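Local coordinates for CheC, inhibitor of MCP methylation / FliN fusion protein (Thermotoga maritima, PDB 4HYN), which serves as FliY in the flagellar rotor, its CheC-like domain belonging to a phosphatase family and probably taking phosphate off the response regulator CheY, at residues T41-K46 against K51-G56; G71-V76 against Q115-A120; L81-A86 against G94-E99; A86-G91 against M169-L174. One frame throughout, in Å; residues are numbered along the deposited sequence.

Contact 1: T41-K46 against K51-G56; sequences TVREEK and KSDFSG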
loop_
_atom_site.group_PDB
_atom_site.type_symbol
_atom_site.label_atom_id
_atom_site.label_comp_id
_atom_site.label_asym_id
_atom_site.label_seq_id
_atom_site.Cartn_x
_atom_site.Cartn_y
_atom_site.Cartn_z
ATOM N N THR A 41 -6.682 -4.097 9.820
ATOM C CA THR A 41 -7.401 -2.846 9.982
ATOM C C THR A 41 -7.740 -2.067 8.711
ATOM O O THR A 41 -7.031 -2.147 7.712
ATOM C CB THR A 41 -6.593 -1.945 10.959
ATOM O OG1 THR A 41 -6.704 -2.473 12.287
ATOM C CG2 THR A 41 -7.078 -0.523 10.947
ATOM N N VAL A 42 -8.889 -1.388 8.755
ATOM C CA VAL A 42 -9.380 -0.520 7.683
ATOM C C VAL A 42 -10.031 0.646 8.429
ATOM O O VAL A 42 -11.051 0.489 9.099
ATOM C CB VAL A 42 -10.420 -1.202 6.755
ATOM C CG1 VAL A 42 -10.838 -0.230 5.652
ATOM C CG2 VAL A 42 -9.836 -2.457 6.132
ATOM N N ARG A 43 -9.418 1.814 8.318
ATOM C CA ARG A 43 -9.880 3.001 9.022
ATOM C C ARG A 43 -10.235 4.173 8.108
ATOM O O ARG A 43 -9.513 4.467 7.164
ATOM C CB ARG A 43 -8.779 3.407 10.012
ATOM C CG ARG A 43 -8.918 4.759 10.700
ATOM C CD ARG A 43 -7.659 5.016 11.534
ATOM N NE ARG A 43 -7.705 6.257 12.301
ATOM C CZ ARG A 43 -8.244 6.380 13.514
ATOM N NH1 ARG A 43 -8.797 5.332 14.117
ATOM N NH2 ARG A 43 -8.199 7.549 14.142
ATOM N N GLU A 44 -11.377 4.803 8.364
ATOM C CA GLU A 44 -11.778 5.958 7.580
ATOM C C GLU A 44 -11.205 7.170 8.297
ATOM O O GLU A 44 -11.285 7.269 9.520
ATOM C CB GLU A 44 -13.294 6.078 7.468
ATOM C CG GLU A 44 -13.709 7.202 6.522
ATOM C CD GLU A 44 -15.188 7.224 6.213
ATOM O OE1 GLU A 44 -15.927 6.314 6.656
ATOM O OE2 GLU A 44 -15.614 8.164 5.519
ATOM N N GLU A 45 -10.654 8.103 7.530
ATOM C CA GLU A 45 -10.011 9.267 8.115
ATOM C C GLU A 45 -10.156 10.513 7.249
ATOM O O GLU A 45 -10.169 10.423 6.025
ATOM C CB GLU A 45 -8.517 8.946 8.263
ATOM C CG GLU A 45 -7.727 9.859 9.169
ATOM C CD GLU A 45 -7.901 9.509 10.631
ATOM O OE1 GLU A 45 -7.174 8.615 11.110
ATOM O OE2 GLU A 45 -8.762 10.119 11.299
ATOM N N LYS A 46 -10.311 11.670 7.887
ATOM C CA LYS A 46 -10.366 12.922 7.138
ATOM C C LYS A 46 -8.933 13.132 6.636
ATOM O O LYS A 46 -7.977 12.803 7.339
ATOM C CB LYS A 46 -10.723 14.098 8.046
ATOM C CG LYS A 46 -12.177 14.295 8.395
ATOM C CD LYS A 46 -12.262 15.549 9.259
ATOM C CE LYS A 46 -13.655 15.868 9.761
ATOM N NZ LYS A 46 -13.618 17.072 10.664
ATOM N N LYS A 51 -1.580 12.754 8.160
ATOM C CA LYS A 51 -0.195 12.963 8.564
ATOM C C LYS A 51 0.052 12.690 10.051
ATOM O O LYS A 51 1.078 12.105 10.417
ATOM C CB LYS A 51 0.273 14.379 8.215
ATOM C CG LYS A 51 1.760 14.584 8.433
ATOM C CD LYS A 51 2.141 16.050 8.404
ATOM C CE LYS A 51 3.631 16.232 8.690
ATOM N NZ LYS A 51 4.017 17.656 8.870
ATOM N N SER A 52 -0.892 13.085 10.906
ATOM C CA SER A 52 -0.737 12.876 12.345
ATOM C C SER A 52 -0.793 11.402 12.761
ATOM O O SER A 52 -0.520 11.075 13.918
ATOM C CB SER A 52 -1.774 13.684 13.129
ATOM O OG SER A 52 -3.096 13.244 12.834
ATOM N N ASP A 53 -1.171 10.521 11.834
ATOM C CA ASP A 53 -1.240 9.090 12.117
ATOM C C ASP A 53 0.135 8.440 12.093
ATOM O O ASP A 53 0.322 7.366 12.663
ATOM C CB ASP A 53 -2.111 8.365 11.093
ATOM C CG ASP A 53 -3.587 8.558 11.328
ATOM O OD1 ASP A 53 -4.353 8.224 10.399
ATOM O OD2 ASP A 53 -3.988 9.017 12.424
ATOM N N PHE A 54 1.075 9.064 11.387
ATOM C CA PHE A 54 2.434 8.542 11.272
ATOM C C PHE A 54 3.432 9.482 11.929
ATOM O O PHE A 54 3.208 10.684 11.992
ATOM C CB PHE A 54 2.808 8.361 9.800
ATOM C CG PHE A 54 1.795 7.587 9.006
ATOM C CD1 PHE A 54 1.766 6.200 9.055
ATOM C CD2 PHE A 54 0.861 8.249 8.215
ATOM C CE1 PHE A 54 0.824 5.481 8.334
ATOM C CE2 PHE A 54 -0.093 7.533 7.481
ATOM C CZ PHE A 54 -0.110 6.148 7.543
ATOM N N SER A 55 4.540 8.928 12.409
ATOM C CA SER A 55 5.582 9.723 13.049
ATOM C C SER A 55 6.946 9.280 12.535
ATOM O O SER A 55 7.075 8.222 11.915
ATOM C CB SER A 55 5.527 9.565 14.570
ATOM O OG SER A 55 6.005 8.289 14.963
ATOM N N GLY A 56 7.961 10.098 12.782
ATOM C CA GLY A 56 9.300 9.764 12.333
ATOM C C GLY A 56 9.495 9.894 10.834
ATOM O O GLY A 56 8.579 10.256 10.103
#

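Contact 2: G71-V76 against Q115-A120; sequences GLNVLV and QMMGSA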
loop_
_atom_site.group_PDB
_atom_site.type_symbol
_atom_site.label_atom_id
_atom_site.label_comp_id
_atom_site.label_asym_id
_atom_site.label_seq_id
_atom_site.Cartn_x
_atom_site.Cartn_y
_atom_site.Cartn_z
ATOM N N GLY A 71 -6.748 8.006 -9.470
ATOM C CA GLY A 71 -6.428 8.481 -8.146
ATOM C C GLY A 71 -5.050 8.075 -7.687
ATOM O O GLY A 71 -4.347 7.295 -8.349
ATOM N N LEU A 72 -4.673 8.619 -6.535
ATOM C CA LEU A 72 -3.384 8.354 -5.938
ATOM C C LEU A 72 -3.481 7.203 -4.937
ATOM O O LEU A 72 -4.420 7.122 -4.153
ATOM C CB LEU A 72 -2.871 9.623 -5.261
ATOM C CG LEU A 72 -1.414 9.640 -4.823
ATOM C CD1 LEU A 72 -0.488 9.542 -6.034
ATOM C CD2 LEU A 72 -1.168 10.919 -4.057
ATOM N N ASN A 73 -2.511 6.302 -5.005
ATOM C CA ASN A 73 -2.440 5.135 -4.136
ATOM C C ASN A 73 -1.086 5.256 -3.434
ATOM O O ASN A 73 -0.033 5.207 -4.074
ATOM C CB ASN A 73 -2.528 3.861 -4.992
ATOM C CG ASN A 73 -2.514 2.570 -4.169
ATOM O OD1 ASN A 73 -2.531 1.473 -4.734
ATOM N ND2 ASN A 73 -2.482 2.689 -2.848
ATOM N N VAL A 74 -1.131 5.411 -2.116
ATOM C CA VAL A 74 0.071 5.596 -1.319
ATOM C C VAL A 74 0.368 4.486 -0.327
ATOM O O VAL A 74 -0.519 4.028 0.389
ATOM C CB VAL A 74 -0.014 6.934 -0.535
ATOM C CG1 VAL A 74 1.192 7.108 0.385
ATOM C CG2 VAL A 74 -0.117 8.100 -1.505
ATOM N N LEU A 75 1.633 4.067 -0.295
ATOM C CA LEU A 75 2.105 3.049 0.636
ATOM C C LEU A 75 3.083 3.726 1.589
ATOM O O LEU A 75 3.975 4.460 1.154
ATOM C CB LEU A 75 2.821 1.912 -0.094
ATOM C CG LEU A 75 2.000 0.887 -0.874
ATOM C CD1 LEU A 75 2.920 -0.252 -1.295
ATOM C CD2 LEU A 75 0.872 0.353 -0.001
ATOM N N VAL A 76 2.901 3.493 2.883
ATOM C CA VAL A 76 3.762 4.086 3.899
ATOM C C VAL A 76 4.514 2.991 4.644
ATOM O O VAL A 76 3.919 2.186 5.363
ATOM C CB VAL A 76 2.945 4.952 4.905
ATOM C CG1 VAL A 76 3.875 5.620 5.921
ATOM C CG2 VAL A 76 2.145 6.005 4.155
ATOM N N GLN A 115 7.505 -4.630 -8.764
ATOM C CA GLN A 115 6.955 -5.961 -8.972
ATOM C C GLN A 115 5.683 -6.214 -8.172
ATOM O O GLN A 115 4.721 -6.785 -8.683
ATOM C CB GLN A 115 8.009 -7.012 -8.615
ATOM C CG GLN A 115 8.278 -8.031 -9.711
ATOM C CD GLN A 115 8.984 -7.443 -10.916
ATOM O OE1 GLN A 115 9.569 -6.363 -10.848
ATOM N NE2 GLN A 115 8.945 -8.164 -12.029
HETATM N N MSE A 116 5.679 -5.754 -6.926
HETATM C CA MSE A 116 4.543 -5.936 -6.028
HETATM C C MSE A 116 3.252 -5.256 -6.445
HETATM O O MSE A 116 2.224 -5.908 -6.589
HETATM C CB MSE A 116 4.906 -5.488 -4.614
HETATM C CG MSE A 116 5.796 -6.457 -3.878
HETATM SE SE MSE A 116 6.064 -5.908 -2.054
HETATM C CE MSE A 116 7.960 -5.609 -2.121
HETATM N N MSE A 117 3.300 -3.938 -6.584
HETATM C CA MSE A 117 2.123 -3.174 -6.966
HETATM C C MSE A 117 1.648 -3.486 -8.376
HETATM O O MSE A 117 0.465 -3.324 -8.684
HETATM C CB MSE A 117 2.374 -1.687 -6.768
HETATM C CG MSE A 117 2.478 -1.316 -5.303
HETATM SE SE MSE A 117 3.161 0.454 -5.100
HETATM C CE MSE A 117 1.481 1.395 -4.900
ATOM N N GLY A 118 2.572 -3.960 -9.213
ATOM C CA GLY A 118 2.232 -4.347 -10.569
ATOM C C GLY A 118 1.303 -5.549 -10.492
ATOM O O GLY A 118 0.326 -5.649 -11.234
ATOM N N SER A 119 1.608 -6.454 -9.566
ATOM C CA SER A 119 0.800 -7.641 -9.348
ATOM C C SER A 119 -0.534 -7.265 -8.710
ATOM O O SER A 119 -1.583 -7.802 -9.086
ATOM C CB SER A 119 1.541 -8.626 -8.452
ATOM O OG SER A 119 2.694 -9.099 -9.111
ATOM N N ALA A 120 -0.484 -6.345 -7.748
ATOM C CA ALA A 120 -1.678 -5.877 -7.052
ATOM C C ALA A 120 -2.679 -5.287 -8.040
ATOM O O ALA A 120 -3.868 -5.608 -7.997
ATOM C CB ALA A 120 -1.305 -4.849 -6.015
#

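Contact 3: L81-A86 against G94-E99; sequences LVAVIA and GEVETE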
loop_
_atom_site.group_PDB
_atom_site.type_symbol
_atom_site.label_atom_id
_atom_site.label_comp_id
_atom_site.label_asym_id
_atom_site.label_seq_id
_atom_site.Cartn_x
_atom_site.Cartn_y
_atom_site.Cartn_z
ATOM N N LEU A 81 11.448 -1.417 8.077
ATOM C CA LEU A 81 10.894 -2.354 7.102
ATOM C C LEU A 81 11.618 -2.185 5.768
ATOM O O LEU A 81 12.008 -3.160 5.130
ATOM C CB LEU A 81 9.391 -2.124 6.917
ATOM C CG LEU A 81 8.689 -2.978 5.854
ATOM C CD1 LEU A 81 8.853 -4.461 6.190
ATOM C CD2 LEU A 81 7.209 -2.603 5.762
ATOM N N VAL A 82 11.839 -0.933 5.391
ATOM C CA VAL A 82 12.520 -0.609 4.152
ATOM C C VAL A 82 13.914 -1.238 4.131
ATOM O O VAL A 82 14.333 -1.800 3.115
ATOM C CB VAL A 82 12.644 0.918 3.992
ATOM C CG1 VAL A 82 13.430 1.274 2.728
ATOM C CG2 VAL A 82 11.268 1.544 3.971
ATOM N N ALA A 83 14.610 -1.161 5.267
ATOM C CA ALA A 83 15.962 -1.709 5.391
ATOM C C ALA A 83 15.973 -3.240 5.318
ATOM O O ALA A 83 16.899 -3.834 4.762
ATOM C CB ALA A 83 16.614 -1.217 6.691
ATOM N N VAL A 84 14.947 -3.869 5.888
ATOM C CA VAL A 84 14.821 -5.321 5.871
ATOM C C VAL A 84 14.591 -5.808 4.447
ATOM O O VAL A 84 15.209 -6.777 4.010
ATOM C CB VAL A 84 13.640 -5.797 6.749
ATOM C CG1 VAL A 84 13.291 -7.252 6.441
ATOM C CG2 VAL A 84 13.987 -5.634 8.214
ATOM N N ILE A 85 13.717 -5.117 3.722
ATOM C CA ILE A 85 13.408 -5.488 2.349
ATOM C C ILE A 85 14.589 -5.242 1.412
ATOM O O ILE A 85 14.896 -6.081 0.567
ATOM C CB ILE A 85 12.127 -4.771 1.860
ATOM C CG1 ILE A 85 10.903 -5.416 2.526
ATOM C CG2 ILE A 85 12.014 -4.825 0.338
ATOM C CD1 ILE A 85 9.617 -4.660 2.327
ATOM N N ALA A 86 15.274 -4.117 1.596
ATOM C CA ALA A 86 16.424 -3.782 0.768
ATOM C C ALA A 86 17.501 -4.856 0.919
ATOM O O ALA A 86 17.999 -5.391 -0.074
ATOM C CB ALA A 86 16.976 -2.413 1.155
ATOM N N GLY A 94 17.990 -10.414 5.803
ATOM C CA GLY A 94 16.925 -9.512 6.198
ATOM C C GLY A 94 16.935 -9.149 7.669
ATOM O O GLY A 94 16.166 -8.290 8.102
ATOM N N GLU A 95 17.795 -9.796 8.448
ATOM C CA GLU A 95 17.863 -9.506 9.875
ATOM C C GLU A 95 18.966 -8.517 10.232
ATOM O O GLU A 95 19.967 -8.872 10.857
ATOM C CB GLU A 95 17.958 -10.803 10.697
ATOM C CG GLU A 95 18.847 -11.878 10.092
ATOM C CD GLU A 95 18.469 -13.287 10.536
ATOM O OE1 GLU A 95 17.298 -13.692 10.342
ATOM O OE2 GLU A 95 19.350 -14.001 11.062
ATOM N N VAL A 96 18.774 -7.271 9.810
ATOM C CA VAL A 96 19.723 -6.203 10.085
ATOM C C VAL A 96 19.225 -5.361 11.252
ATOM O O VAL A 96 18.094 -5.528 11.708
ATOM C CB VAL A 96 19.928 -5.282 8.856
ATOM C CG1 VAL A 96 20.500 -6.075 7.696
ATOM C CG2 VAL A 96 18.617 -4.613 8.458
ATOM N N GLU A 97 20.083 -4.471 11.740
ATOM C CA GLU A 97 19.734 -3.584 12.847
ATOM C C GLU A 97 20.191 -2.158 12.555
ATOM O O GLU A 97 21.214 -1.697 13.066
ATOM C CB GLU A 97 20.325 -4.092 14.174
ATOM C CG GLU A 97 21.718 -4.723 14.087
ATOM C CD GLU A 97 21.694 -6.222 14.354
ATOM O OE1 GLU A 97 21.280 -6.621 15.466
ATOM O OE2 GLU A 97 22.085 -7.002 13.457
ATOM N N THR A 98 19.412 -1.469 11.723
ATOM C CA THR A 98 19.712 -0.096 11.327
ATOM C C THR A 98 18.521 0.521 10.602
ATOM O O THR A 98 17.623 -0.186 10.147
ATOM C CB THR A 98 20.918 -0.059 10.357
ATOM O OG1 THR A 98 21.408 1.282 10.234
ATOM C CG2 THR A 98 20.497 -0.562 8.973
ATOM N N GLU A 99 18.517 1.845 10.511
ATOM C CA GLU A 99 17.468 2.568 9.808
ATOM C C GLU A 99 18.126 3.318 8.662
ATOM O O GLU A 99 17.465 4.002 7.886
ATOM C CB GLU A 99 16.749 3.546 10.738
ATOM C CG GLU A 99 15.893 2.877 11.804
ATOM C CD GLU A 99 14.857 3.814 12.403
ATOM O OE1 GLU A 99 13.668 3.432 12.448
ATOM O OE2 GLU A 99 15.225 4.930 12.828
#

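Contact 4: A86-G91 against M169-L174; sequences ADLMMG and MEIEGL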
loop_
_atom_site.group_PDB
_atom_site.type_symbol
_atom_site.label_atom_id
_atom_site.label_comp_id
_atom_site.label_asym_id
_atom_site.label_seq_id
_atom_site.Cartn_x
_atom_site.Cartn_y
_atom_site.Cartn_z
ATOM N N ALA A 86 15.274 -4.117 1.596
ATOM C CA ALA A 86 16.424 -3.782 0.768
ATOM C C ALA A 86 17.501 -4.856 0.919
ATOM O O ALA A 86 17.999 -5.391 -0.074
ATOM C CB ALA A 86 16.976 -2.413 1.155
ATOM N N ASP A 87 17.821 -5.187 2.170
ATOM C CA ASP A 87 18.824 -6.198 2.480
ATOM C C ASP A 87 18.456 -7.529 1.826
ATOM O O ASP A 87 19.321 -8.228 1.295
ATOM C CB ASP A 87 18.959 -6.362 4.001
ATOM C CG ASP A 87 20.161 -7.215 4.400
ATOM O OD1 ASP A 87 19.968 -8.198 5.144
ATOM O OD2 ASP A 87 21.300 -6.897 3.984
ATOM N N LEU A 88 17.166 -7.865 1.861
ATOM C CA LEU A 88 16.662 -9.098 1.257
ATOM C C LEU A 88 16.871 -9.081 -0.261
ATOM O O LEU A 88 17.380 -10.045 -0.832
ATOM C CB LEU A 88 15.177 -9.269 1.577
ATOM C CG LEU A 88 14.726 -10.336 2.579
ATOM C CD1 LEU A 88 15.910 -11.021 3.196
ATOM C CD2 LEU A 88 13.832 -9.719 3.638
HETATM N N MSE A 89 16.490 -7.979 -0.905
HETATM C CA MSE A 89 16.649 -7.830 -2.350
HETATM C C MSE A 89 18.122 -7.901 -2.759
HETATM O O MSE A 89 18.445 -8.350 -3.856
HETATM C CB MSE A 89 16.077 -6.488 -2.826
HETATM C CG MSE A 89 14.546 -6.370 -2.833
HETATM SE SE MSE A 89 13.627 -7.568 -4.109
HETATM C CE MSE A 89 12.497 -8.494 -2.846
HETATM N N MSE A 90 19.008 -7.444 -1.879
HETATM C CA MSE A 90 20.437 -7.443 -2.164
HETATM C C MSE A 90 21.162 -8.748 -1.849
HETATM O O MSE A 90 22.372 -8.844 -2.046
HETATM C CB MSE A 90 21.110 -6.256 -1.476
HETATM C CG MSE A 90 20.853 -4.943 -2.192
HETATM SE SE MSE A 90 20.893 -3.401 -1.033
HETATM C CE MSE A 90 22.812 -3.235 -0.816
ATOM N N GLY A 91 20.416 -9.750 -1.387
ATOM C CA GLY A 91 21.005 -11.043 -1.085
ATOM C C GLY A 91 21.065 -11.457 0.376
ATOM O O GLY A 91 21.192 -12.646 0.673
HETATM N N MSE A 169 2.609 -8.176 7.508
HETATM C CA MSE A 169 3.443 -9.036 6.683
HETATM C C MSE A 169 4.346 -9.975 7.488
HETATM O O MSE A 169 5.031 -9.564 8.430
HETATM C CB MSE A 169 4.255 -8.195 5.690
HETATM C CG MSE A 169 5.076 -9.003 4.700
HETATM SE SE MSE A 169 5.781 -7.937 3.217
HETATM C CE MSE A 169 7.103 -6.924 4.190
ATOM N N GLU A 170 4.291 -11.254 7.129
ATOM C CA GLU A 170 5.086 -12.283 7.779
ATOM C C GLU A 170 6.038 -12.885 6.759
ATOM O O GLU A 170 5.609 -13.472 5.774
ATOM C CB GLU A 170 4.185 -13.383 8.356
ATOM C CG GLU A 170 3.324 -12.938 9.539
ATOM C CD GLU A 170 2.332 -14.004 10.018
ATOM O OE1 GLU A 170 2.424 -15.178 9.582
ATOM O OE2 GLU A 170 1.450 -13.663 10.841
ATOM N N ILE A 171 7.329 -12.662 6.962
ATOM C CA ILE A 171 8.348 -13.209 6.083
ATOM C C ILE A 171 9.029 -14.319 6.872
ATOM O O ILE A 171 9.369 -14.139 8.047
ATOM C CB ILE A 171 9.381 -12.141 5.676
ATOM C CG1 ILE A 171 8.692 -11.030 4.884
ATOM C CG2 ILE A 171 10.487 -12.763 4.842
ATOM C CD1 ILE A 171 9.621 -9.909 4.456
ATOM N N GLU A 172 9.208 -15.467 6.224
ATOM C CA GLU A 172 9.825 -16.634 6.837
ATOM C C GLU A 172 11.146 -16.343 7.546
ATOM O O GLU A 172 12.067 -15.765 6.966
ATOM C CB GLU A 172 10.022 -17.730 5.783
ATOM C CG GLU A 172 10.464 -19.082 6.344
ATOM C CD GLU A 172 10.449 -20.197 5.305
ATOM O OE1 GLU A 172 10.209 -19.920 4.104
ATOM O OE2 GLU A 172 10.675 -21.365 5.697
ATOM N N GLY A 173 11.207 -16.730 8.818
ATOM C CA GLY A 173 12.408 -16.542 9.616
ATOM C C GLY A 173 12.659 -15.152 10.168
ATOM O O GLY A 173 13.688 -14.914 10.802
ATOM N N LEU A 174 11.724 -14.236 9.942
ATOM C CA LEU A 174 11.861 -12.863 10.421
ATOM C C LEU A 174 10.618 -12.475 11.214
ATOM O O LEU A 174 9.562 -13.100 11.077
ATOM C CB LEU A 174 12.022 -11.907 9.234
ATOM C CG LEU A 174 13.166 -12.159 8.242
ATOM C CD1 LEU A 174 13.024 -11.232 7.050
ATOM C CD2 LEU A 174 14.519 -11.965 8.913
#

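Contact 1: T41-K46 against K51-G56
Glu45 and Asp53 bring their carboxylates together from opposite directions, the planes 54° apart and Glu45 OE1 only 2.9 Å from Asp53 OD1. Both atoms are acceptors, and two negative groups this close would probably raise the proton affinity of one of them. Arg43, two residues back on the same side of the strand, probably offsets part of this charge. Its NE donates to Glu45 OE1 over 2.7 Å in a nearly straight salt bridge (161°) that stays in the guanidinium plane but reaches the oxygen from above the carboxylate. Glu45 gets there with CG anti to its backbone N (chi1 -165°) and a bend at chi2, while its own backbone pairs with Val162 on the neighbouring strand. This buried glutamate is the close-fitting part. The looser side is Arg43, exposed to solvent, whose NE remains 4.3 Å from Asp53 OD1, near enough for attraction but beyond a salt bridge. With an alanine in place of Glu45, the Arg43 guanidinium would probably lose its mate within the strand and be set free to turn. Asp53 itself lays CB against one face of the Phe54 ring, which also meets Phe144. The contact thus ties strand 35-46, outermost in the antiparallel sheet of this CheC-like fold, to the connection that crosses toward strand 57-66, which is not its sheet neighbour.

Contact 2: G71-V76 against Q115-A120
The flat amide of Asn73 has Met117 CE poised over its oxygen, 4.0 Å from OD1 and almost perpendicular to the amide plane, while at the other end ND2 donates a hydrogen bond to Gln181 on the adjacent strand. That bond leaves the oxygen end beside the methyl group and fixes the rotation of the amide. Met117, a selenomethionine in this crystal, runs out extended from the helix and then bends at its last torsion (chi3 97°), which swings CE back over the strand. Its selenium meets Leu75 tip to tip, SE lying 3.9 Å from CD1, and CE rests 4.1 Å from Leu75 CG. Helix 103-128 is thereby seated on the antiparallel sheet of the CheC-like fold, and the preceding Met116 packs on Ala23 and Leu27 of helix 6-30, a second long helix alongside. A Glu-x-x-Asn sequence of the kind that marks CheC phosphatases ends just before Gln115, consistent with a helix that packs on the sheet through one side and offers another for catalysis. Asn73 and Leu75, two apart on strand 71-78, both point toward the helix, with Val74 between them pointing away. Met117 also touches Val63 on the neighbouring strand 57-66.

Contact 3: L81-A86 against G94-E99
A helix packs here against the loop that follows it: Ala83 and Val84 of helix 79-89 meet Gly94, Val96 and Thr98 of the irregular chain leading to helix 103-128, near the periphery of the fold. Methyl groups lying against peptide carbonyls do most of the work. Both branches of Val84 reach the carbonyl oxygen of Gly94, CG2 at 3.4 Å from O and CG1 at 3.5 Å. With CG1 anti to the backbone N (chi1 165°), the isopropyl group presents its two methyls together to that oxygen, which also receives a weak bond from Val96 N. The glycine is needed at this point: its phi is positive, and a CB would be jammed against the carbonyl oxygen of the residue before. In the helix-loop-helix connection of this CheC-like domain, the loop doubles back along the helix it has just left, and Asp87 one turn further on fixes the start of that return by accepting a hydrogen bond from Gly94 N. Further along, Ala83 CB lies 3.7 Å from the carbonyl oxygen of Thr98. Val96 CG2 fits in between, 4.1 Å from Ala83 O and 4.3 Å from Ala83 CB, a looser apolar touch. On a different side of the same helix, Val82 and Ala86 pack on Val109 of helix 103-128, while Thr98 touches Lys105 there.

Contact 4: A86-G91 against M169-L174
Leu88 and Leu174 meet tip to tip, CD2 of the first lying 3.8 Å from CD1 of the second. The same Leu88 methyl also faces Ile171, at a looser 4.3 Å from its CD1, so one branch of the helix leucine reaches two side chains at the end of strand 161-171. Leu88 has torsions well away from the staggered positions (chi1 -108°), and the exact placing of its methyls is correspondingly less certain. Around this apolar core stand Leu31, which touches Leu88, Ile35, which touches Ile171, and Val84, one turn back on helix 79-89, which touches Leu174.

The backbone sets these groups in place. Ile171 and Leu174 are the first and last residues of a type II beta turn, closed by Leu174 N bonding to Ile171 O over 3.0 Å; the turn folds both side chains toward the helix, and Gly173 supplies its positive phi. Glu172, at the corner, is tied by its carbonyl to Arg33 and by its carboxylate to the backbone of Asp34. Across from it, after a last regular helix bond from Met90 N to Ala86 O (2.9 Å), the helix stops in a Schellman motif with Gly91 at positive phi and Gly91 N bonding to Leu88 O at 3.1 Å. Helix terminus and hairpin turn thus confront each other through branched aliphatic tips. The small buried area and the wholly apolar touching atoms of the two segments imply a contact held by dispersion and exclusion of water, without directional bonds to fix its angle.

Contacts 1, 2 and 4 all reach the one antiparallel sheet, 1 and 4 through its neighbouring strands 35-46 and 161-171 and 2 through strand 71-78. Contact 1 closes first along the chain. Contact 3 is nested within the loop that contact 2 closes, and contact 4 crosses both. Contacts 1 and 2, centred 18 Å apart, touch through Phe54 and Val76. Contacts 3 and 4 form the closest pair, with centres 8 Å apart; they share Ala86 and helix 79-89, and Glu95 packs against Leu174. Contacts 1 and 4 are farthest apart, 26 Å between centres. Contacts 1, 2 and 4 join the sheet to a loop and two helices; contact 3 ties helix 79-89 to the next loop.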